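Long-range contact in molybdopterin-guanine dinucleotide biosynthesis protein B (Escherichia coli, PDB 1P9N), which binds GTP, hydrolyses it weakly, and may act as an adapter that makes biosynthesis and use of the molybdopterin guanine dinucleotide cofactor more efficient: residues L115-A120 and D150-E155. Sequence-based numbering, arbitrary orientation.
Sequences LFRDGA and DINDVE
Ile-151 touches both Leu-115 and Arg-117, illustrating how one branched side chain can pack against an apolar neighbour and a guanidinium at once. Its CA–CB bond points toward 115-120, and its longer branch, with CG1 anti to the backbone N (chi1 -161°), continues extended to CD1. Ile-151 CD1 meets Leu-115 CD2 at 4.0 Å, the two side chains crossing at about a right angle, and lies 3.9 Å from Phe-116 O. The other branch, CG2, sits 3.6 Å above one face of the Arg-117 guanidinium, offset toward its rim. Arg-117 runs extended as far as CD and then bends at chi3 (111°); together with the turn at chi4, this lays the guanidinium across the isoleucine with an edge near the Asn-152 amide, the two planes standing 80° apart. NH1 of Arg-117 also makes a weak hydrogen bond to the carbonyl O of Thr-13, a residue inferred to bind GTP, consistent with a place beside the P-loop expected of this NTPase family. Leu-115 closes strand 111-115 and Ile-151 follows strand 148-150, outermost in the parallel sheet within this chain; strand 133-138 runs between them, and Leu-18 of helix 15-28 packs on both side chains.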
loop_
_atom_site.group_PDB
_atom_site.type_symbol
_atom_site.label_atom_id
_atom_site.label_comp_id
_atom_site.label_asym_id
_atom_site.label_seq_id
_atom_site.Cartn_x
_atom_site.Cartn_y
_atom_site.Cartn_z
ATOM N N LEU A 115 -15.790 15.035 -17.498
ATOM C CA LEU A 115 -16.826 14.142 -17.999
ATOM C C LEU A 115 -18.178 14.825 -17.939
ATOM O O LEU A 115 -18.385 15.729 -17.137
ATOM C CB LEU A 115 -16.892 12.862 -17.184
ATOM C CG LEU A 115 -15.613 12.064 -17.300
ATOM C CD1 LEU A 115 -15.855 10.667 -16.795
ATOM C CD2 LEU A 115 -15.168 12.044 -18.748
ATOM N N PHE A 116 -19.096 14.410 -18.799
ATOM C CA PHE A 116 -20.419 14.992 -18.796
ATOM C C PHE A 116 -21.413 14.081 -19.503
ATOM O O PHE A 116 -21.058 13.357 -20.435
ATOM C CB PHE A 116 -20.406 16.380 -19.452
ATOM C CG PHE A 116 -21.762 17.017 -19.516
ATOM C CD1 PHE A 116 -22.645 16.701 -20.544
ATOM C CD2 PHE A 116 -22.203 17.837 -18.490
ATOM C CE1 PHE A 116 -23.960 17.184 -20.545
ATOM C CE2 PHE A 116 -23.511 18.325 -18.477
ATOM C CZ PHE A 116 -24.395 17.992 -19.513
ATOM N N ARG A 117 -22.654 14.107 -19.025
ATOM C CA ARG A 117 -23.735 13.317 -19.585
ATOM C C ARG A 117 -25.042 14.033 -19.331
ATOM O O ARG A 117 -25.485 14.163 -18.191
ATOM C CB ARG A 117 -23.784 11.931 -18.958
ATOM C CG ARG A 117 -22.542 11.107 -19.210
ATOM C CD ARG A 117 -22.601 9.800 -18.452
ATOM N NE ARG A 117 -22.747 8.643 -19.332
ATOM C CZ ARG A 117 -21.733 7.961 -19.855
ATOM N NH1 ARG A 117 -20.483 8.319 -19.593
ATOM N NH2 ARG A 117 -21.972 6.906 -20.629
ATOM N N ASP A 118 -25.640 14.512 -20.414
ATOM C CA ASP A 118 -26.906 15.217 -20.360
ATOM C C ASP A 118 -27.856 14.373 -19.507
ATOM O O ASP A 118 -27.842 13.150 -19.580
ATOM C CB ASP A 118 -27.449 15.370 -21.785
ATOM C CG ASP A 118 -28.407 16.535 -21.930
ATOM O OD1 ASP A 118 -27.979 17.697 -21.746
ATOM O OD2 ASP A 118 -29.592 16.288 -22.235
ATOM N N GLY A 119 -28.654 15.031 -18.674
ATOM C CA GLY A 119 -29.601 14.313 -17.835
ATOM C C GLY A 119 -29.136 13.859 -16.456
ATOM O O GLY A 119 -29.943 13.348 -15.672
ATOM N N ALA A 120 -27.851 14.031 -16.151
ATOM C CA ALA A 120 -27.310 13.628 -14.856
ATOM C C ALA A 120 -27.510 14.722 -13.798
ATOM O O ALA A 120 -26.670 14.906 -12.921
ATOM C CB ALA A 120 -25.827 13.288 -14.993
ATOM N N ASP A 150 -16.290 12.060 -27.644
ATOM C CA ASP A 150 -17.491 11.291 -27.372
ATOM C C ASP A 150 -17.192 10.349 -26.224
ATOM O O ASP A 150 -16.324 9.477 -26.318
ATOM C CB ASP A 150 -17.899 10.510 -28.623
ATOM C CG ASP A 150 -19.111 9.641 -28.402
ATOM O OD1 ASP A 150 -20.161 10.159 -27.978
ATOM O OD2 ASP A 150 -19.019 8.432 -28.664
ATOM N N ILE A 151 -17.935 10.525 -25.142
ATOM C CA ILE A 151 -17.735 9.731 -23.946
ATOM C C ILE A 151 -18.035 8.256 -24.105
ATOM O O ILE A 151 -17.601 7.447 -23.281
ATOM C CB ILE A 151 -18.570 10.277 -22.751
ATOM C CG1 ILE A 151 -17.990 9.745 -21.430
ATOM C CG2 ILE A 151 -20.031 9.853 -22.884
ATOM C CD1 ILE A 151 -18.491 10.458 -20.203
ATOM N N ASN A 152 -18.776 7.882 -25.140
ATOM C CA ASN A 152 -19.056 6.464 -25.282
ATOM C C ASN A 152 -18.168 5.700 -26.238
ATOM O O ASN A 152 -18.344 4.494 -26.426
ATOM C CB ASN A 152 -20.525 6.233 -25.596
ATOM C CG ASN A 152 -21.381 6.358 -24.356
ATOM O OD1 ASN A 152 -22.012 7.387 -24.128
ATOM N ND2 ASN A 152 -21.380 5.316 -23.525
ATOM N N ASP A 153 -17.188 6.396 -26.805
ATOM C CA ASP A 153 -16.238 5.779 -27.719
ATOM C C ASP A 153 -14.883 5.639 -26.997
ATOM O O ASP A 153 -13.976 6.475 -27.156
ATOM C CB ASP A 153 -16.120 6.632 -28.988
ATOM C CG ASP A 153 -14.921 6.254 -29.841
ATOM O OD1 ASP A 153 -14.461 5.084 -29.759
ATOM O OD2 ASP A 153 -14.451 7.134 -30.599
ATOM N N VAL A 154 -14.756 4.569 -26.206
ATOM C CA VAL A 154 -13.544 4.340 -25.428
ATOM C C VAL A 154 -12.272 4.288 -26.258
ATOM O O VAL A 154 -11.314 5.009 -25.976
ATOM C CB VAL A 154 -13.638 3.050 -24.592
ATOM C CG1 VAL A 154 -12.406 2.925 -23.702
ATOM C CG2 VAL A 154 -14.892 3.065 -23.747
ATOM N N GLU A 155 -12.245 3.430 -27.271
ATOM C CA GLU A 155 -11.064 3.335 -28.118
ATOM C C GLU A 155 -10.756 4.712 -28.676
ATOM O O GLU A 155 -9.598 5.060 -28.870
ATOM C CB GLU A 155 -11.294 2.351 -29.265
ATOM C CG GLU A 155 -11.319 0.883 -28.869
ATOM C CD GLU A 155 -10.004 0.409 -28.290
ATOM O OE1 GLU A 155 -8.973 1.075 -28.531
ATOM O OE2 GLU A 155 -10.000 -0.635 -27.604
#